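Local structure of uncharacterized protein (Nostoc punctiforme, 2R3S) at residues P151-A156 and V183-P188; V236-F241 and V267-F272. The protein is uncharacterized but is probably an O-methyltransferase, with a dimerisation domain joined to a Rossmann-like methyltransferase domain. One frame throughout, in Å; residues are numbered along the deposited sequence.

Contact 1: residues P151-A156 and V183-P188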
ATOM      1  N   PRO A 151      -0.706  19.876  18.205  1.00 33.44           N
ATOM      2  CA  PRO A 151       0.318  20.803  17.728  1.00 34.34           C
ATOM      3  C   PRO A 151      -0.126  22.262  17.754  1.00 35.44           C
ATOM      4  O   PRO A 151       0.697  23.111  18.008  1.00 34.22           O
ATOM      5  CB  PRO A 151       0.586  20.348  16.306  1.00 35.24           C
ATOM      6  CG  PRO A 151      -0.008  18.996  16.189  1.00 33.60           C
ATOM      7  CD  PRO A 151      -1.076  18.877  17.198  1.00 34.85           C
ATOM      8  N   ALA A 152      -1.418  22.541  17.507  1.00 35.97           N
ATOM      9  CA  ALA A 152      -1.946  23.912  17.611  1.00 35.97           C
ATOM     10  C   ALA A 152      -1.723  24.499  19.010  1.00 37.22           C
ATOM     11  O   ALA A 152      -1.290  25.644  19.145  1.00 38.45           O
ATOM     12  CB  ALA A 152      -3.437  23.973  17.206  1.00 32.35           C
ATOM     13  N   GLN A 153      -2.012  23.704  20.038  1.00 37.58           N
ATOM     14  CA  GLN A 153      -1.724  24.052  21.423  1.00 39.60           C
ATOM     15  C   GLN A 153      -0.232  24.206  21.693  1.00 39.81           C
ATOM     16  O   GLN A 153       0.175  25.121  22.409  1.00 41.55           O
ATOM     17  CB  GLN A 153      -2.276  22.974  22.372  1.00 43.15           C
ATOM     18  CG  GLN A 153      -3.807  22.847  22.393  1.00 45.27           C
ATOM     19  CD  GLN A 153      -4.478  24.117  22.847  1.00 50.67           C
ATOM     20  OE1 GLN A 153      -4.049  24.732  23.820  1.00 58.08           O
ATOM     21  NE2 GLN A 153      -5.535  24.526  22.140  1.00 49.76           N
ATOM     22  N   LEU A 154       0.594  23.328  21.141  1.00 40.01           N
ATOM     23  CA  LEU A 154       2.032  23.440  21.367  1.00 41.69           C
ATOM     24  C   LEU A 154       2.548  24.751  20.772  1.00 41.28           C
ATOM     25  O   LEU A 154       3.290  25.471  21.427  1.00 42.46           O
ATOM     26  CB  LEU A 154       2.828  22.244  20.816  1.00 42.60           C
ATOM     27  CG  LEU A 154       2.532  20.842  21.402  1.00 46.42           C
ATOM     28  CD1 LEU A 154       3.288  19.758  20.608  1.00 43.50           C
ATOM     29  CD2 LEU A 154       2.851  20.739  22.885  1.00 46.67           C
ATOM     30  N   ILE A 155       2.137  25.074  19.551  1.00 40.23           N
ATOM     31  CA  ILE A 155       2.594  26.310  18.912  1.00 40.48           C
ATOM     32  C   ILE A 155       2.143  27.513  19.717  1.00 41.27           C
ATOM     33  O   ILE A 155       2.917  28.411  19.964  1.00 40.36           O
ATOM     34  CB  ILE A 155       2.139  26.413  17.462  1.00 40.44           C
ATOM     35  CG1 ILE A 155       2.956  25.419  16.615  1.00 39.29           C
ATOM     36  CG2 ILE A 155       2.271  27.874  16.963  1.00 37.03           C
ATOM     37  CD1 ILE A 155       2.556  25.345  15.146  1.00 40.26           C
ATOM     38  N   ALA A 156       0.898  27.481  20.177  1.00 45.58           N
ATOM     39  CA  ALA A 156       0.345  28.519  21.051  1.00 46.03           C
ATOM     40  C   ALA A 156       1.217  28.753  22.291  1.00 48.93           C
ATOM     41  O   ALA A 156       1.597  29.892  22.577  1.00 47.28           O
ATOM     42  CB  ALA A 156      -1.041  28.156  21.450  1.00 44.00           C
ATOM     43  N   VAL A 183      -4.110  30.191  19.327  1.00 33.69           N
ATOM     44  CA  VAL A 183      -3.511  31.479  19.687  1.00 35.05           C
ATOM     45  C   VAL A 183      -4.598  32.312  20.398  1.00 36.39           C
ATOM     46  O   VAL A 183      -4.377  32.812  21.483  1.00 37.14           O
ATOM     47  CB  VAL A 183      -2.888  32.204  18.463  1.00 35.01           C
ATOM     48  CG1 VAL A 183      -2.425  33.586  18.828  1.00 34.47           C
ATOM     49  CG2 VAL A 183      -1.717  31.381  17.906  1.00 32.71           C
ATOM     50  N   ALA A 184      -5.797  32.382  19.826  1.00 37.72           N
ATOM     51  CA  ALA A 184      -6.903  33.135  20.440  1.00 37.51           C
ATOM     52  C   ALA A 184      -7.257  32.589  21.801  1.00 39.20           C
ATOM     53  O   ALA A 184      -7.476  33.363  22.729  1.00 38.80           O
ATOM     54  CB  ALA A 184      -8.151  33.152  19.517  1.00 38.21           C
ATOM     55  N   GLN A 185      -7.275  31.260  21.955  1.00 39.62           N
ATOM     56  CA  GLN A 185      -7.613  30.624  23.238  0.50 40.41           C
ATOM     57  C   GLN A 185      -6.663  31.049  24.356  1.00 42.62           C
ATOM     58  O   GLN A 185      -7.074  31.218  25.493  1.00 43.26           O
ATOM     59  CB  GLN A 185      -7.601  29.090  23.103  0.50 40.27           C
ATOM     60  CG  GLN A 185      -7.459  28.310  24.423  0.50 39.95           C
ATOM     61  CD  GLN A 185      -7.124  26.839  24.224  0.50 39.97           C
ATOM     62  OE1 GLN A 185      -7.314  26.287  23.146  0.50 38.62           O
ATOM     63  NE2 GLN A 185      -6.625  26.201  25.275  0.50 36.62           N
ATOM     64  N   HIS A 186      -5.374  31.201  24.034  1.00 45.87           N
ATOM     65  CA  HIS A 186      -4.352  31.527  25.057  1.00 47.25           C
ATOM     66  C   HIS A 186      -4.025  33.007  25.182  1.00 46.61           C
ATOM     67  O   HIS A 186      -3.292  33.398  26.079  1.00 47.07           O
ATOM     68  CB  HIS A 186      -3.079  30.723  24.803  1.00 47.64           C
ATOM     69  CG  HIS A 186      -3.290  29.250  24.928  1.00 55.44           C
ATOM     70  ND1 HIS A 186      -3.673  28.656  26.112  1.00 61.27           N
ATOM     71  CD2 HIS A 186      -3.244  28.259  24.007  1.00 59.92           C
ATOM     72  CE1 HIS A 186      -3.820  27.358  25.921  1.00 66.39           C
ATOM     73  NE2 HIS A 186      -3.571  27.093  24.651  1.00 64.44           N
ATOM     74  N   ASN A 187      -4.568  33.816  24.279  1.00 45.93           N
ATOM     75  CA  ASN A 187      -4.335  35.245  24.251  1.00 47.70           C
ATOM     76  C   ASN A 187      -5.669  35.983  24.069  1.00 47.74           C
ATOM     77  O   ASN A 187      -6.089  36.228  22.939  1.00 44.61           O
ATOM     78  CB  ASN A 187      -3.371  35.593  23.110  1.00 48.45           C
ATOM     79  CG  ASN A 187      -2.015  34.899  23.249  1.00 56.31           C
ATOM     80  OD1 ASN A 187      -1.136  35.376  23.973  1.00 64.64           O
ATOM     81  ND2 ASN A 187      -1.835  33.772  22.541  1.00 55.15           N
ATOM     82  N   PRO A 188      -6.342  36.340  25.185  1.00 49.45           N
ATOM     83  CA  PRO A 188      -7.643  37.032  25.206  1.00 49.09           C
ATOM     84  C   PRO A 188      -7.764  38.331  24.401  1.00 49.70           C
ATOM     85  O   PRO A 188      -8.868  38.714  24.019  1.00 50.14           O
ATOM     86  CB  PRO A 188      -7.851  37.323  26.690  1.00 49.09           C
ATOM     87  CG  PRO A 188      -7.117  36.242  27.372  1.00 52.49           C
ATOM     88  CD  PRO A 188      -5.878  36.052  26.552  1.00 50.58           C
TER

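Contact 2: residues V236-F241 and V267-F272. With EDO (1,2-ethanediol), chain E.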
ATOM      1  N   VAL A 236       2.216  35.734  11.983  1.00 39.02           N
ATOM      2  CA  VAL A 236       1.688  35.107  10.756  1.00 37.55           C
ATOM      3  C   VAL A 236       1.990  33.592  10.770  1.00 37.66           C
ATOM      4  O   VAL A 236       3.144  33.167  10.751  1.00 36.02           O
ATOM      5  CB  VAL A 236       2.247  35.750   9.474  1.00 35.61           C
ATOM      6  CG1 VAL A 236       1.642  35.105   8.239  1.00 31.90           C
ATOM      7  CG2 VAL A 236       1.972  37.281   9.460  1.00 39.41           C
ATOM      8  N   LEU A 237       0.934  32.787  10.828  1.00 37.18           N
ATOM      9  CA  LEU A 237       1.056  31.337  10.832  1.00 33.86           C
ATOM     10  C   LEU A 237       0.929  30.801   9.412  1.00 32.18           C
ATOM     11  O   LEU A 237       0.044  31.221   8.676  1.00 32.33           O
ATOM     12  CB  LEU A 237      -0.031  30.715  11.702  1.00 32.77           C
ATOM     13  CG  LEU A 237      -0.302  31.384  13.042  1.00 36.08           C
ATOM     14  CD1 LEU A 237      -1.323  30.575  13.818  1.00 28.42           C
ATOM     15  CD2 LEU A 237       0.992  31.534  13.788  1.00 32.02           C
ATOM     16  N   LEU A 238       1.807  29.867   9.049  1.00 30.88           N
ATOM     17  CA  LEU A 238       1.729  29.109   7.812  1.00 31.08           C
ATOM     18  C   LEU A 238       1.754  27.579   8.111  1.00 32.41           C
ATOM     19  O   LEU A 238       2.797  26.901   7.959  1.00 29.79           O
ATOM     20  CB  LEU A 238       2.909  29.484   6.925  1.00 33.07           C
ATOM     21  CG  LEU A 238       2.892  30.825   6.201  1.00 32.32           C
ATOM     22  CD1 LEU A 238       4.333  31.271   5.786  1.00 28.43           C
ATOM     23  CD2 LEU A 238       1.972  30.686   5.012  1.00 26.08           C
ATOM     24  N   PRO A 239       0.601  27.020   8.528  1.00 32.50           N
ATOM     25  CA  PRO A 239       0.539  25.595   8.810  1.00 31.34           C
ATOM     26  C   PRO A 239       0.307  24.784   7.540  1.00 29.83           C
ATOM     27  O   PRO A 239      -0.657  25.020   6.849  1.00 29.40           O
ATOM     28  CB  PRO A 239      -0.648  25.479   9.764  1.00 32.81           C
ATOM     29  CG  PRO A 239      -1.337  26.818   9.759  1.00 32.59           C
ATOM     30  CD  PRO A 239      -0.701  27.667   8.747  1.00 32.83           C
ATOM     31  N   ASN A 240       1.202  23.853   7.241  1.00 29.09           N
ATOM     32  CA  ASN A 240       1.064  22.928   6.108  1.00 30.03           C
ATOM     33  C   ASN A 240       0.632  23.597   4.784  1.00 30.49           C
ATOM     34  O   ASN A 240      -0.222  23.062   4.030  1.00 30.69           O
ATOM     35  CB  ASN A 240       0.129  21.742   6.461  1.00 31.21           C
ATOM     36  CG  ASN A 240       0.770  20.741   7.405  1.00 33.89           C
ATOM     37  OD1 ASN A 240       1.828  20.183   7.111  1.00 32.01           O
ATOM     38  ND2 ASN A 240       0.117  20.493   8.543  1.00 29.08           N
ATOM     39  N   PHE A 241       1.262  24.735   4.480  1.00 30.35           N
ATOM     40  CA  PHE A 241       0.986  25.465   3.241  1.00 29.91           C
ATOM     41  C   PHE A 241       2.139  25.478   2.277  1.00 28.11           C
ATOM     42  O   PHE A 241       1.961  25.228   1.099  1.00 29.52           O
ATOM     43  CB  PHE A 241       0.611  26.924   3.543  1.00 30.62           C
ATOM     44  CG  PHE A 241      -0.103  27.625   2.388  1.00 34.67           C
ATOM     45  CD1 PHE A 241      -1.179  27.022   1.738  1.00 35.15           C
ATOM     46  CD2 PHE A 241       0.287  28.889   1.972  1.00 38.38           C
ATOM     47  CE1 PHE A 241      -1.835  27.657   0.692  1.00 38.12           C
ATOM     48  CE2 PHE A 241      -0.381  29.527   0.921  1.00 37.62           C
ATOM     49  CZ  PHE A 241      -1.432  28.904   0.289  1.00 32.50           C
ATOM     50  N   VAL A 267       6.882  35.133  11.765  1.00 44.13           N
ATOM     51  CA  VAL A 267       6.199  34.089  10.996  1.00 42.24           C
ATOM     52  C   VAL A 267       6.510  32.743  11.667  1.00 40.04           C
ATOM     53  O   VAL A 267       7.665  32.476  11.987  1.00 37.63           O
ATOM     54  CB  VAL A 267       6.694  34.083   9.548  1.00 40.97           C
ATOM     55  CG1 VAL A 267       5.985  33.018   8.711  1.00 41.00           C
ATOM     56  CG2 VAL A 267       6.521  35.469   8.933  1.00 45.07           C
ATOM     57  N   ILE A 268       5.491  31.922  11.906  1.00 37.90           N
ATOM     58  CA  ILE A 268       5.683  30.520  12.322  1.00 36.41           C
ATOM     59  C   ILE A 268       5.254  29.573  11.197  1.00 36.02           C
ATOM     60  O   ILE A 268       4.084  29.555  10.793  1.00 34.75           O
ATOM     61  CB  ILE A 268       4.875  30.173  13.554  1.00 36.50           C
ATOM     62  CG1 ILE A 268       5.258  31.083  14.726  1.00 37.72           C
ATOM     63  CG2 ILE A 268       5.100  28.689  13.949  1.00 34.59           C
ATOM     64  CD1 ILE A 268       4.712  30.598  16.093  1.00 38.63           C
ATOM     65  N   VAL A 269       6.221  28.834  10.663  1.00 35.36           N
ATOM     66  CA  VAL A 269       5.960  27.777   9.678  1.00 35.25           C
ATOM     67  C   VAL A 269       5.809  26.451  10.408  1.00 35.07           C
ATOM     68  O   VAL A 269       6.606  26.121  11.272  1.00 35.31           O
ATOM     69  CB  VAL A 269       7.065  27.707   8.605  1.00 34.54           C
ATOM     70  CG1 VAL A 269       6.818  26.562   7.623  1.00 30.69           C
ATOM     71  CG2 VAL A 269       7.140  29.035   7.866  1.00 33.75           C
ATOM     72  N   PHE A 270       4.741  25.719  10.101  1.00 33.92           N
ATOM     73  CA  PHE A 270       4.513  24.394  10.673  1.00 33.18           C
ATOM     74  C   PHE A 270       4.380  23.453   9.480  1.00 33.45           C
ATOM     75  O   PHE A 270       3.512  23.638   8.642  1.00 31.03           O
ATOM     76  CB  PHE A 270       3.274  24.381  11.568  1.00 32.69           C
ATOM     77  CG  PHE A 270       2.904  23.012  12.076  1.00 35.31           C
ATOM     78  CD1 PHE A 270       3.564  22.455  13.154  1.00 38.79           C
ATOM     79  CD2 PHE A 270       1.881  22.276  11.480  1.00 37.37           C
ATOM     80  CE1 PHE A 270       3.214  21.174  13.623  1.00 38.70           C
ATOM     81  CE2 PHE A 270       1.545  21.011  11.951  1.00 32.93           C
ATOM     82  CZ  PHE A 270       2.214  20.472  13.017  1.00 34.67           C
ATOM     83  N   ASP A 271       5.281  22.479   9.361  1.00 32.84           N
ATOM     84  CA  ASP A 271       5.395  21.742   8.109  1.00 33.75           C
ATOM     85  C   ASP A 271       6.241  20.484   8.304  1.00 33.89           C
ATOM     86  O   ASP A 271       6.717  20.230   9.398  1.00 34.49           O
ATOM     87  CB  ASP A 271       5.981  22.664   7.015  1.00 32.97           C
ATOM     88  CG  ASP A 271       5.340  22.454   5.632  1.00 39.27           C
ATOM     89  OD1 ASP A 271       5.310  21.297   5.139  1.00 35.71           O
ATOM     90  OD2 ASP A 271       4.889  23.468   5.029  1.00 35.25           O
ATOM     91  N   PHE A 272       6.362  19.687   7.244  1.00 34.86           N
ATOM     92  CA  PHE A 272       7.234  18.521   7.215  1.00 36.75           C
ATOM     93  C   PHE A 272       8.603  18.993   6.766  1.00 36.51           C
ATOM     94  O   PHE A 272       8.766  19.388   5.603  1.00 36.08           O
ATOM     95  CB  PHE A 272       6.741  17.483   6.194  1.00 37.75           C
ATOM     96  CG  PHE A 272       5.489  16.792   6.595  1.00 37.80           C
ATOM     97  CD1 PHE A 272       5.508  15.815   7.566  1.00 42.54           C
ATOM     98  CD2 PHE A 272       4.283  17.118   6.007  1.00 40.48           C
ATOM     99  CE1 PHE A 272       4.336  15.169   7.943  1.00 43.25           C
ATOM    100  CE2 PHE A 272       3.120  16.483   6.387  1.00 42.92           C
ATOM    101  CZ  PHE A 272       3.153  15.505   7.362  1.00 42.07           C
TER
HETATM  102  C1  EDO E 337      -3.265  23.651   6.397  1.00 44.54           C
HETATM  103  O1  EDO E 337      -2.930  25.023   5.973  1.00 26.91           O
HETATM  104  C2  EDO E 337      -4.084  22.795   5.414  1.00 41.59           C
HETATM  105  O2  EDO E 337      -3.343  22.057   4.425  1.00 44.17           O
HETATM  106  O   HOH W   1       3.839  25.900   5.612  1.00 26.25           O

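Contact 1: residues P151-A156 and V183-P188
Q153 reaches from helix 149-159 to the side chains of Q185 and H186, where helix 178-186 ends; both helices belong to the Rossmann-like O-methyltransferase domain. The polar part is a fork made by one amide. Its oxygen, Q153 OE1, accepts from H186 NE2 at 2.5 Å, shorter than such bonds usually are, so the length is doubtful; the N-H...O angle is 163°. The oxygen sits at the edge of the imidazole, in the ring plane, while the amide plane is turned 69° from it. Its nitrogen, Q153 NE2, donates to Q185 OE1 at 2.7 Å in one of two Q185 conformers, a provisional grip. In this conformer both ends of the Q153 amide are engaged, which would set its rotation; the chain is bent at chi2 (-61°). Q185 there runs extended, its CG 4.0 Å above the centre of one H186 ring face. The imidazole is held at its edge by Q153 OE1 and, in that conformer, covered by Q185. The apolar part is carried by A156, whose CB meets H186 CD2 at 3.4 Å and lies 4.3 Å from V183 N. N187 ND2 bonds weakly to N160 OD1 and donates to V183 O at 2.9 Å.

Contact 2: residues V236-F241 and V267-F272
The F270 ring has the amide of N240 at its edge: N240 ND2 lies near the ring plane, 3.7 Å from F270 CE2, with the two planes 76° apart. F270 and F272 stand at and just past the end of strand 265-271, which runs parallel to strand 233-239, its neighbour in the mixed seven-stranded sheet of the Rossmann-like methyltransferase fold. P239 CB approaches F270 obliquely, as N240 OD1 does F272, and OD1 itself is bonded to Q328. F179 and P151 also touch F270, and F287 stacks on F272. Four backbone bonds join the strands: V236 O accepts from I268 N, I268 O from L238 N, L238 O from F270 N and F270 O from N240 N, the last at 2.7 Å. L237 and I268 lie side by side on the face that carries P239 and F270. On the other face L238 CD1 packs on V267 CG1 at 3.8 Å and V269 CG2 at 4.1 Å, covered by helix 247-260. At the end of strand 265-271, D271 OD1 accepts from F272 N through its anti lone pair and is also hydrogen-bonded to H243 ND1. One water bridges the segments: it donates to L238 O and to D271 OD2, and accepts from F241 N at 3.0 Å.

Contacts 1 and 2 follow one another along the chain, their centres about 14 Å apart, and meet mainly through helix 149-159. The helix that presents Q153 to contact 1 packs I155 and P151 against the sheet: I155 CD1 lies 3.7 Å from F270 CD1, and P151 CB 3.7 Å from F270 CZ. On the same sheet face, I155 CG2 reaches I268 CD1 at 3.8 Å, and V183 CG2 of the second helix comes within 4.2 Å of L237 CD1. A 1,2-ethanediol, probably from the crystallisation liquor, lies beside P239, N240 and S173 at the carboxyl ends of the parallel strands, where Rossmann-like methyltransferases bind S-adenosylmethionine, a position consistent with the cofactor region.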